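Local coordinates for protein possible membrane-associated serine protease (PDB 3K6Y) that cleaves peptide bonds as the serine protease part of a membrane protein that Mycobacterium tuberculosis probably needs to resist acid and oxidative stress, at residues A[72-77]-A[97-102]; A[116-121]-A[192-197]; A[132-137]-A[184-189]. One frame throughout, in Å; residues are numbered along the deposited sequence.

How the interactions relate
From the N terminus, interaction 1 comes first: 72-77, just after strand 69-72, meets the end of strand 90-100 and closes a short loop within the N-terminal barrel. Interaction 2 opens next, on the connection between the barrels, and closes at 192-197. Interaction 3 opens and closes within that span, as 132-137 pairs with 184-189 and seals the C-terminal barrel between its first and fourth strands. Interactions 2 and 3 share a sheet, since L195 and G196 bond to L187 on the neighbouring strand. Interaction 1 faces both across the barrel interface: N73 packs on V197 and, with T72, against G184.

Interaction 1 of 3, residues A[72-77]-A[97-102]; sequences TNAHVV and VSYDPS
A74 lies over the ring of Y99, its methyl carbon CB 4.0 Å from the ring centroid and 30° off the ring normal, an off-centre CH-pi contact. The methyl is displaced toward the CE1 side, where CB comes within 3.6 Å of Y99 CE1. Y99 reaches this place because CG is anti to the backbone N (chi1 -180°), while chi2 of 88° sets the plane of the ring. The carbonyl of A74 also approaches the ring, O lying 3.5 Å from Y99 CE1. V77 comes to the same CE1 from a different direction: its CG2 sits at the ring edge, near the ring plane, 3.8 Å from Y99 CE1. In V77, CG1 is anti to the carbonyl carbon, which leaves CG2 between the backbone N and the carbonyl carbon. The side chains of V77 and Y99 slide past each other in opposite directions. A74 CB has a second neighbour in the backbone, 3.6 Å from D100 O, and also touches P101 CA. No hydrogen bond joins the segments. Y99 OH bonds to the hydroxyl of Y161. D100 OD1 accepts from S102 N at 2.9 Å, an Asx turn that bends the chain after the strand, and takes a second bond from V103 N. On the other segment, V77 N bonds to A74 O, so the carbonyl beside the tyrosine ring also braces the turn. H75, which follows A74, points away from 97-102, with ND1 bonded to D104 and NE2 to S183, the predicted catalytic partners. The contact thus lies beside H75 of the predicted Ser-His-Asp triad, in the N-terminal barrel of a chymotrypsin-like fold.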
ATOM      1  N   THR A  72      13.643   0.283   9.262  1.00  8.63           N
ATOM      2  CA  THR A  72      12.630  -0.090  10.240  1.00  9.04           C
ATOM      3  C   THR A  72      11.746  -1.163   9.597  1.00  8.33           C
ATOM      4  O   THR A  72      12.029  -1.600   8.478  1.00  9.23           O
ATOM      5  CB  THR A  72      11.811   1.145  10.704  1.00  9.75           C
ATOM      6  OG1 THR A  72      10.936   0.773  11.783  1.00  9.80           O
ATOM      7  CG2 THR A  72      10.985   1.783   9.581  1.00 10.73           C
ATOM      8  N   ASN A  73      10.711  -1.614  10.301  1.00  9.22           N
ATOM      9  CA  ASN A  73       9.744  -2.497   9.655  1.00  9.37           C
ATOM     10  C   ASN A  73       8.738  -1.712   8.841  1.00  9.14           C
ATOM     11  O   ASN A  73       8.412  -0.572   9.191  1.00 10.19           O
ATOM     12  CB  ASN A  73       8.982  -3.335  10.681  1.00 10.63           C
ATOM     13  CG  ASN A  73       9.844  -4.392  11.362  1.00 11.93           C
ATOM     14  OD1 ASN A  73       9.838  -4.489  12.583  1.00 15.93           O
ATOM     15  ND2 ASN A  73      10.526  -5.223  10.579  1.00 13.66           N
ATOM     16  N   ALA A  74       8.207  -2.340   7.791  1.00  8.98           N
ATOM     17  CA  ALA A  74       7.132  -1.703   7.045  1.00  9.64           C
ATOM     18  C   ALA A  74       5.942  -1.412   7.961  1.00  9.46           C
ATOM     19  O   ALA A  74       5.319  -0.364   7.850  1.00  9.57           O
ATOM     20  CB  ALA A  74       6.713  -2.559   5.865  1.00 10.02           C
ATOM     21  N   HIS A  75       5.632  -2.325   8.883  1.00  9.64           N
ATOM     22  CA  HIS A  75       4.440  -2.126   9.709  1.00 10.46           C
ATOM     23  C   HIS A  75       4.587  -0.984  10.703  1.00 10.59           C
ATOM     24  O   HIS A  75       3.602  -0.542  11.279  1.00 12.26           O
ATOM     25  CB  HIS A  75       4.008  -3.417  10.412  1.00 10.87           C
ATOM     26  CG  HIS A  75       4.895  -3.834  11.553  1.00 10.71           C
ATOM     27  ND1 HIS A  75       5.806  -4.871  11.458  1.00 11.75           N
ATOM     28  CD2 HIS A  75       4.961  -3.398  12.838  1.00 11.93           C
ATOM     29  CE1 HIS A  75       6.388  -5.052  12.636  1.00 12.65           C
ATOM     30  NE2 HIS A  75       5.901  -4.164  13.485  1.00 13.33           N
ATOM     31  N   VAL A  76       5.798  -0.463  10.887  1.00 10.06           N
ATOM     32  CA  VAL A  76       5.973   0.712  11.738  1.00 10.10           C
ATOM     33  C   VAL A  76       5.473   1.990  11.051  1.00  9.90           C
ATOM     34  O   VAL A  76       5.134   2.951  11.736  1.00 10.98           O
ATOM     35  CB  VAL A  76       7.446   0.804  12.191  1.00 10.07           C
ATOM     36  CG1 VAL A  76       7.812   2.127  12.831  1.00 11.73           C
ATOM     37  CG2 VAL A  76       7.735  -0.327  13.135  1.00 11.80           C
ATOM     38  N   VAL A  77       5.399   1.983   9.711  1.00  8.76           N
ATOM     39  CA  VAL A  77       4.945   3.148   8.968  1.00  9.43           C
ATOM     40  C   VAL A  77       3.708   2.875   8.109  1.00  9.68           C
ATOM     41  O   VAL A  77       3.210   3.792   7.457  1.00  9.89           O
ATOM     42  CB  VAL A  77       6.100   3.745   8.070  1.00  9.58           C
ATOM     43  CG1 VAL A  77       7.278   4.174   8.933  1.00 10.34           C
ATOM     44  CG2 VAL A  77       6.550   2.754   6.987  1.00 11.15           C
ATOM     45  N   VAL A  97      11.399   5.840   1.359  1.00  8.13           N
ATOM     46  CA  VAL A  97      11.910   5.663   0.005  1.00  9.02           C
ATOM     47  C   VAL A  97      11.935   4.223  -0.460  1.00  9.10           C
ATOM     48  O   VAL A  97      12.098   3.960  -1.655  1.00  9.23           O
ATOM     49  CB  VAL A  97      13.312   6.324  -0.193  1.00  9.22           C
ATOM     50  CG1 VAL A  97      13.214   7.815   0.065  1.00 11.00           C
ATOM     51  CG2 VAL A  97      14.377   5.680   0.688  1.00 10.57           C
ATOM     52  N   SER A  98      11.746   3.286   0.469  1.00  9.32           N
ATOM     53  CA  SER A  98      11.569   1.877   0.121  1.00  9.68           C
ATOM     54  C   SER A  98      10.605   1.304   1.143  1.00  9.14           C
ATOM     55  O   SER A  98      10.679   1.620   2.325  1.00  9.32           O
ATOM     56  CB  SER A  98      12.908   1.138   0.131  1.00 11.61           C
ATOM     57  OG  SER A  98      12.753  -0.234  -0.150  1.00 13.15           O
ATOM     58  N   TYR A  99       9.697   0.466   0.668  1.00  9.40           N
ATOM     59  CA  TYR A  99       8.634  -0.068   1.497  1.00  9.73           C
ATOM     60  C   TYR A  99       8.283  -1.435   0.937  1.00  9.91           C
ATOM     61  O   TYR A  99       7.840  -1.545  -0.214  1.00 11.03           O
ATOM     62  CB  TYR A  99       7.429   0.883   1.492  1.00 10.60           C
ATOM     63  CG  TYR A  99       6.267   0.409   2.336  1.00 10.07           C
ATOM     64  CD1 TYR A  99       6.172   0.725   3.690  1.00 10.64           C
ATOM     65  CD2 TYR A  99       5.249  -0.347   1.766  1.00 12.72           C
ATOM     66  CE1 TYR A  99       5.095   0.289   4.447  1.00 11.26           C
ATOM     67  CE2 TYR A  99       4.181  -0.792   2.522  1.00 12.69           C
ATOM     68  CZ  TYR A  99       4.119  -0.478   3.854  1.00 11.12           C
ATOM     69  OH  TYR A  99       3.057  -0.924   4.594  1.00 12.81           O
ATOM     70  N   ASP A 100       8.460  -2.479   1.745  1.00  9.94           N
ATOM     71  CA  ASP A 100       8.237  -3.855   1.299  1.00 10.95           C
ATOM     72  C   ASP A 100       7.418  -4.573   2.379  1.00 11.03           C
ATOM     73  O   ASP A 100       7.929  -4.953   3.426  1.00 10.92           O
ATOM     74  CB  ASP A 100       9.568  -4.571   1.064  1.00 12.22           C
ATOM     75  CG  ASP A 100       9.396  -5.963   0.495  1.00 13.57           C
ATOM     76  OD1 ASP A 100       8.372  -6.613   0.795  1.00 14.02           O
ATOM     77  OD2 ASP A 100      10.317  -6.418  -0.227  1.00 16.13           O
ATOM     78  N   PRO A 101       6.114  -4.742   2.140  1.00 11.84           N
ATOM     79  CA  PRO A 101       5.231  -5.337   3.132  1.00 13.02           C
ATOM     80  C   PRO A 101       5.310  -6.854   3.179  1.00 13.04           C
ATOM     81  O   PRO A 101       4.677  -7.458   4.051  1.00 14.28           O
ATOM     82  CB  PRO A 101       3.854  -4.888   2.648  1.00 14.32           C
ATOM     83  CG  PRO A 101       3.984  -4.833   1.176  1.00 14.98           C
ATOM     84  CD  PRO A 101       5.388  -4.307   0.930  1.00 13.17           C
ATOM     85  N   SER A 102       6.049  -7.456   2.253  1.00 13.28           N
ATOM     86  CA  SER A 102       6.227  -8.910   2.222  1.00 14.35           C
ATOM     87  C   SER A 102       7.364  -9.276   3.149  1.00 13.88           C
ATOM     88  O   SER A 102       7.202 -10.096   4.058  1.00 16.31           O
ATOM     89  CB  SER A 102       6.503  -9.405   0.802  1.00 15.60           C
ATOM     90  OG  SER A 102       5.423  -9.099  -0.073  1.00 19.71           O
TER

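Interaction 2 of 3, residues A[116-121]-A[192-197]; sequences PPLVFA and GQVLGV
F120 and V194 are paired at the single beta bridge of this contact, flanked by two backbone bonds from V194 to the residues on either side of F120. V194 N donates a hydrogen bond to V119 O at 2.8 Å, and A121 N returns one to V194 O at 2.9 Å. The tight part is built around V194. Its two methyls divide the work: CG2 meets L118 CB at 3.7 Å, the two side chains crossing at about a right angle, whereas CG1 lies against F120 CE2 at 3.8 Å, with those side chains side by side and pointing the same way. The split follows from the valine torsion, which puts CG1 anti to the backbone N (chi1 -179°) and CG2 anti to the carbonyl carbon. V194 O also sits at the edge of the phenyl ring, near its plane. Beyond it, A121 CB rests on L195 CD2 at 3.9 Å.

The outer side is looser. Q193 is still close at its root, CB lying 3.5 Å from V119 O, but the fit slackens toward its amide: the chain extends beyond CG alongside exposed V119, and NE2 stays 3.9 Å from V119 CB, a touch without a bond. A water bridges the backbones here, donating to G192 O at 2.8 Å and accepting from V119 N. Inward, F120 packs on F63 and I65 of strand 56-66 and on A214 and V217 of helix 214-218, while V194 reaches F63 and P186. The inter-barrel connection is thereby pinned between strand 194-201 of the C-terminal barrel, strand 56-66 of the N-terminal barrel and helix 214-218.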
ATOM      1  N   PRO A 116      26.064   7.789  13.393  1.00 11.99           N
ATOM      2  CA  PRO A 116      26.682   6.972  12.374  1.00 11.77           C
ATOM      3  C   PRO A 116      25.910   5.672  12.142  1.00 10.67           C
ATOM      4  O   PRO A 116      25.088   5.266  12.968  1.00 10.95           O
ATOM      5  CB  PRO A 116      28.057   6.661  12.991  1.00 13.31           C
ATOM      6  CG  PRO A 116      27.753   6.550  14.463  1.00 13.25           C
ATOM      7  CD  PRO A 116      26.768   7.671  14.690  1.00 12.96           C
ATOM      8  N   PRO A 117      26.195   4.993  11.026  1.00 10.01           N
ATOM      9  CA  PRO A 117      25.536   3.733  10.767  1.00 10.16           C
ATOM     10  C   PRO A 117      26.051   2.602  11.624  1.00 10.45           C
ATOM     11  O   PRO A 117      27.189   2.632  12.129  1.00 11.54           O
ATOM     12  CB  PRO A 117      25.878   3.438   9.304  1.00 10.38           C
ATOM     13  CG  PRO A 117      27.139   4.214   9.015  1.00 12.51           C
ATOM     14  CD  PRO A 117      27.093   5.413   9.930  1.00 10.89           C
ATOM     15  N   LEU A 118      25.208   1.588  11.730  1.00 10.88           N
ATOM     16  CA  LEU A 118      25.585   0.287  12.267  1.00 11.18           C
ATOM     17  C   LEU A 118      25.878  -0.651  11.121  1.00 11.77           C
ATOM     18  O   LEU A 118      25.328  -0.478  10.042  1.00 12.75           O
ATOM     19  CB  LEU A 118      24.453  -0.302  13.115  1.00 11.16           C
ATOM     20  CG  LEU A 118      24.011   0.603  14.270  1.00 12.24           C
ATOM     21  CD1 LEU A 118      22.895  -0.069  15.030  1.00 13.20           C
ATOM     22  CD2 LEU A 118      25.163   0.932  15.210  1.00 13.62           C
ATOM     23  N   VAL A 119      26.725  -1.649  11.355  1.00 12.72           N
ATOM     24  CA  VAL A 119      27.066  -2.615  10.319  1.00 14.27           C
ATOM     25  C   VAL A 119      26.301  -3.894  10.576  1.00 14.26           C
ATOM     26  O   VAL A 119      26.149  -4.304  11.737  1.00 14.02           O
ATOM     27  CB  VAL A 119      28.600  -2.920  10.311  1.00 15.85           C
ATOM     28  CG1 VAL A 119      29.005  -3.670   9.051  1.00 19.79           C
ATOM     29  CG2 VAL A 119      29.387  -1.644  10.391  1.00 19.08           C
ATOM     30  N   PHE A 120      25.807  -4.500   9.498  1.00 14.17           N
ATOM     31  CA  PHE A 120      25.223  -5.838   9.569  1.00 15.55           C
ATOM     32  C   PHE A 120      26.314  -6.862   9.796  1.00 16.82           C
ATOM     33  O   PHE A 120      27.377  -6.817   9.151  1.00 17.12           O
ATOM     34  CB  PHE A 120      24.437  -6.166   8.289  1.00 15.60           C
ATOM     35  CG  PHE A 120      23.128  -5.446   8.206  1.00 14.76           C
ATOM     36  CD1 PHE A 120      22.960  -4.383   7.317  1.00 14.36           C
ATOM     37  CD2 PHE A 120      22.056  -5.823   9.029  1.00 14.72           C
ATOM     38  CE1 PHE A 120      21.770  -3.686   7.246  1.00 15.07           C
ATOM     39  CE2 PHE A 120      20.849  -5.128   8.956  1.00 13.72           C
ATOM     40  CZ  PHE A 120      20.700  -4.076   8.058  1.00 13.79           C
ATOM     41  N   ALA A 121      26.072  -7.775  10.727  1.00 17.74           N
ATOM     42  CA  ALA A 121      26.998  -8.884  10.989  1.00 19.95           C
ATOM     43  C   ALA A 121      27.150  -9.770   9.764  1.00 21.77           C
ATOM     44  O   ALA A 121      26.169 -10.092   9.104  1.00 21.47           O
ATOM     45  CB  ALA A 121      26.527  -9.706  12.165  1.00 19.99           C
ATOM     46  N   GLY A 192      28.321  -5.247  18.762  1.00 19.86           N
ATOM     47  CA  GLY A 192      27.619  -4.051  18.330  1.00 18.91           C
ATOM     48  C   GLY A 192      27.195  -4.081  16.873  1.00 17.11           C
ATOM     49  O   GLY A 192      26.850  -3.047  16.316  1.00 17.46           O
ATOM     50  N   GLN A 193      27.229  -5.256  16.258  1.00 15.55           N
ATOM     51  CA  GLN A 193      26.783  -5.406  14.883  1.00 15.64           C
ATOM     52  C   GLN A 193      25.355  -5.912  14.866  1.00 14.44           C
ATOM     53  O   GLN A 193      24.885  -6.560  15.815  1.00 14.41           O
ATOM     54  CB  GLN A 193      27.708  -6.337  14.110  1.00 16.20           C
ATOM     55  CG  GLN A 193      29.150  -5.806  14.079  1.00 19.77           C
ATOM     56  CD  GLN A 193      30.001  -6.401  12.978  1.00 25.10           C
ATOM     57  OE1 GLN A 193      29.977  -7.602  12.739  1.00 26.55           O
ATOM     58  NE2 GLN A 193      30.766  -5.550  12.299  1.00 27.85           N
ATOM     59  N   VAL A 194      24.677  -5.639  13.758  1.00 13.32           N
ATOM     60  CA  VAL A 194      23.264  -5.951  13.665  1.00 12.52           C
ATOM     61  C   VAL A 194      23.060  -7.356  13.096  1.00 13.09           C
ATOM     62  O   VAL A 194      23.438  -7.663  11.952  1.00 14.05           O
ATOM     63  CB  VAL A 194      22.530  -4.908  12.809  1.00 12.37           C
ATOM     64  CG1 VAL A 194      21.041  -5.231  12.729  1.00 12.60           C
ATOM     65  CG2 VAL A 194      22.693  -3.509  13.406  1.00 12.82           C
ATOM     66  N   LEU A 195      22.403  -8.192  13.896  1.00 13.12           N
ATOM     67  CA  LEU A 195      22.063  -9.543  13.475  1.00 14.46           C
ATOM     68  C   LEU A 195      20.750  -9.603  12.721  1.00 13.83           C
ATOM     69  O   LEU A 195      20.517 -10.536  11.948  1.00 14.66           O
ATOM     70  CB  LEU A 195      21.968 -10.469  14.688  1.00 15.05           C
ATOM     71  CG  LEU A 195      23.284 -10.793  15.391  1.00 16.90           C
ATOM     72  CD1 LEU A 195      23.013 -11.444  16.733  1.00 18.33           C
ATOM     73  CD2 LEU A 195      24.139 -11.705  14.518  1.00 19.92           C
ATOM     74  N   GLY A 196      19.874  -8.634  12.970  1.00 13.16           N
ATOM     75  CA  GLY A 196      18.589  -8.604  12.297  1.00 12.75           C
ATOM     76  C   GLY A 196      17.700  -7.524  12.855  1.00 12.32           C
ATOM     77  O   GLY A 196      18.143  -6.706  13.675  1.00 11.80           O
ATOM     78  N   VAL A 197      16.448  -7.537  12.391  1.00 11.52           N
ATOM     79  CA  VAL A 197      15.469  -6.512  12.724  1.00 11.47           C
ATOM     80  C   VAL A 197      14.334  -7.162  13.515  1.00 10.81           C
ATOM     81  O   VAL A 197      13.657  -8.057  13.021  1.00 11.14           O
ATOM     82  CB  VAL A 197      14.901  -5.854  11.441  1.00 11.16           C
ATOM     83  CG1 VAL A 197      13.949  -4.713  11.806  1.00 12.60           C
ATOM     84  CG2 VAL A 197      16.038  -5.363  10.555  1.00 12.59           C
TER
HETATM   85  O   HOH W   1      27.857  -1.682  14.060  1.00 14.86           O

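Interaction 3 of 3, residues A[132-137]-A[184-189]; sequences VVLGYP and GGPLID
V132 and I188 form an antiparallel hydrogen-bonded pair: V132 N donates to I188 O at 3.0 Å, and I188 N to V132 O at 2.9 Å. A third bond runs from L134 N to P186 O at 3.2 Å. On one face of the sheet V133 CG2 touches L187 CD1 at 3.7 Å; L187 CG lies anti to the backbone N, and chi2 of 74° then turns CD1 to the valine methyl. On the face of V132 and I188, V132 CB backs onto I188 CG1. L134 reaches the same isoleucine separately, its CD1 meeting I188 CD1 at 3.9 Å, with the two side chains at about a right angle. This pairing closes the six-stranded antiparallel barrel of the C-terminal half, one of the two barrels of the chymotrypsin fold. Next to P186, G185, with no CB, brings its CA within 3.5 Å of L134 O as a CA-H...O contact. Farther out, L187 packs on I149 and L195, while V133 rests on V198 and D182. The face of V132 and I188 is covered by A144 of strand 143-157 and by V36 and T40 of helix 35-40. G184 and G185 bond through their backbones to V198, fixing the chain directly after S183, the predicted nucleophile of the triad.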
ATOM      1  N   VAL A 132      21.126  -8.585  22.212  1.00 14.19           N
ATOM      2  CA  VAL A 132      20.368  -7.531  22.861  1.00 14.12           C
ATOM      3  C   VAL A 132      19.386  -6.915  21.876  1.00 13.17           C
ATOM      4  O   VAL A 132      19.741  -6.573  20.753  1.00 13.49           O
ATOM      5  CB  VAL A 132      21.261  -6.420  23.467  1.00 14.59           C
ATOM      6  CG1 VAL A 132      20.495  -5.647  24.497  1.00 15.90           C
ATOM      7  CG2 VAL A 132      22.560  -6.994  24.074  1.00 17.53           C
ATOM      8  N   VAL A 133      18.140  -6.783  22.313  1.00 12.75           N
ATOM      9  CA  VAL A 133      17.112  -6.063  21.569  1.00 13.32           C
ATOM     10  C   VAL A 133      17.168  -4.598  21.992  1.00 13.34           C
ATOM     11  O   VAL A 133      17.117  -4.300  23.182  1.00 14.07           O
ATOM     12  CB  VAL A 133      15.701  -6.660  21.877  1.00 13.70           C
ATOM     13  CG1 VAL A 133      14.554  -5.737  21.406  1.00 15.16           C
ATOM     14  CG2 VAL A 133      15.583  -8.042  21.282  1.00 15.29           C
ATOM     15  N   LEU A 134      17.306  -3.689  21.035  1.00 12.34           N
ATOM     16  CA  LEU A 134      17.365  -2.260  21.362  1.00 12.32           C
ATOM     17  C   LEU A 134      16.164  -1.542  20.774  1.00 12.08           C
ATOM     18  O   LEU A 134      15.895  -1.663  19.575  1.00 11.88           O
ATOM     19  CB  LEU A 134      18.651  -1.633  20.817  1.00 13.08           C
ATOM     20  CG  LEU A 134      19.949  -2.321  21.226  1.00 14.16           C
ATOM     21  CD1 LEU A 134      21.115  -1.561  20.597  1.00 14.27           C
ATOM     22  CD2 LEU A 134      20.086  -2.369  22.734  1.00 15.76           C
ATOM     23  N   GLY A 135      15.469  -0.755  21.589  1.00 12.06           N
ATOM     24  CA  GLY A 135      14.315  -0.052  21.052  1.00 13.30           C
ATOM     25  C   GLY A 135      13.633   0.853  22.040  1.00 12.61           C
ATOM     26  O   GLY A 135      14.190   1.182  23.094  1.00 12.74           O
ATOM     27  N   TYR A 136      12.428   1.277  21.673  1.00 12.94           N
ATOM     28  CA  TYR A 136      11.680   2.272  22.428  1.00 13.99           C
ATOM     29  C   TYR A 136      10.292   1.750  22.800  1.00 14.68           C
ATOM     30  O   TYR A 136       9.283   2.154  22.202  1.00 15.31           O
ATOM     31  CB  TYR A 136      11.575   3.567  21.619  1.00 14.35           C
ATOM     32  CG  TYR A 136      12.909   4.229  21.387  1.00 13.76           C
ATOM     33  CD1 TYR A 136      13.376   5.222  22.251  1.00 13.31           C
ATOM     34  CD2 TYR A 136      13.704   3.880  20.294  1.00 12.95           C
ATOM     35  CE1 TYR A 136      14.609   5.844  22.038  1.00 14.40           C
ATOM     36  CE2 TYR A 136      14.928   4.463  20.098  1.00 12.79           C
ATOM     37  CZ  TYR A 136      15.369   5.449  20.941  1.00 13.38           C
ATOM     38  OH  TYR A 136      16.591   6.048  20.735  1.00 16.39           O
ATOM     39  N   PRO A 137      10.228   0.856  23.799  1.00 15.64           N
ATOM     40  CA  PRO A 137       8.926   0.324  24.234  1.00 16.60           C
ATOM     41  C   PRO A 137       7.953   1.442  24.577  1.00 17.30           C
ATOM     42  O   PRO A 137       8.318   2.403  25.242  1.00 17.35           O
ATOM     43  CB  PRO A 137       9.273  -0.452  25.507  1.00 17.65           C
ATOM     44  CG  PRO A 137      10.714  -0.830  25.367  1.00 17.34           C
ATOM     45  CD  PRO A 137      11.355   0.302  24.576  1.00 16.44           C
ATOM     46  N   GLY A 184      11.187  -2.876  14.619  1.00  9.98           N
ATOM     47  CA  GLY A 184      12.041  -2.085  13.740  1.00 10.69           C
ATOM     48  C   GLY A 184      13.435  -1.905  14.291  1.00 10.91           C
ATOM     49  O   GLY A 184      14.339  -1.473  13.573  1.00 11.71           O
ATOM     50  N   GLY A 185      13.616  -2.232  15.570  1.00 10.76           N
ATOM     51  CA  GLY A 185      14.910  -2.052  16.197  1.00 11.93           C
ATOM     52  C   GLY A 185      15.844  -3.184  15.854  1.00 11.03           C
ATOM     53  O   GLY A 185      15.435  -4.270  15.421  1.00 11.86           O
ATOM     54  N   PRO A 186      17.125  -2.948  16.074  1.00 10.31           N
ATOM     55  CA  PRO A 186      18.084  -3.994  15.801  1.00 10.68           C
ATOM     56  C   PRO A 186      18.207  -5.017  16.937  1.00 11.00           C
ATOM     57  O   PRO A 186      18.112  -4.666  18.104  1.00 11.90           O
ATOM     58  CB  PRO A 186      19.401  -3.208  15.667  1.00 11.09           C
ATOM     59  CG  PRO A 186      19.227  -2.076  16.635  1.00 11.17           C
ATOM     60  CD  PRO A 186      17.761  -1.732  16.602  1.00 10.25           C
ATOM     61  N   LEU A 187      18.459  -6.264  16.559  1.00 10.97           N
ATOM     62  CA  LEU A 187      19.030  -7.246  17.468  1.00 11.75           C
ATOM     63  C   LEU A 187      20.525  -7.175  17.262  1.00 11.88           C
ATOM     64  O   LEU A 187      21.006  -7.374  16.140  1.00 12.92           O
ATOM     65  CB  LEU A 187      18.536  -8.631  17.087  1.00 12.41           C
ATOM     66  CG  LEU A 187      19.046  -9.757  17.993  1.00 12.64           C
ATOM     67  CD1 LEU A 187      18.321  -9.697  19.348  1.00 14.38           C
ATOM     68  CD2 LEU A 187      18.854 -11.120  17.345  1.00 14.92           C
ATOM     69  N   ILE A 188      21.245  -6.842  18.321  1.00 12.50           N
ATOM     70  CA  ILE A 188      22.694  -6.727  18.176  1.00 13.79           C
ATOM     71  C   ILE A 188      23.424  -7.838  18.887  1.00 14.75           C
ATOM     72  O   ILE A 188      22.949  -8.401  19.876  1.00 15.20           O
ATOM     73  CB  ILE A 188      23.242  -5.364  18.632  1.00 14.71           C
ATOM     74  CG1 ILE A 188      22.933  -5.092  20.103  1.00 15.05           C
ATOM     75  CG2 ILE A 188      22.730  -4.237  17.724  1.00 16.03           C
ATOM     76  CD1 ILE A 188      23.956  -4.156  20.789  1.00 17.66           C
ATOM     77  N   ASP A 189      24.597  -8.154  18.354  1.00 14.89           N
ATOM     78  CA  ASP A 189      25.527  -9.044  19.044  1.00 17.05           C
ATOM     79  C   ASP A 189      26.415  -8.220  19.972  1.00 17.46           C
ATOM     80  O   ASP A 189      26.313  -7.000  20.041  1.00 16.65           O
ATOM     81  CB  ASP A 189      26.324  -9.910  18.056  1.00 17.98           C
ATOM     82  CG  ASP A 189      27.260  -9.116  17.154  1.00 19.31           C
ATOM     83  OD1 ASP A 189      27.646  -9.694  16.111  1.00 23.62           O
ATOM     84  OD2 ASP A 189      27.647  -7.967  17.470  1.00 18.37           O
TER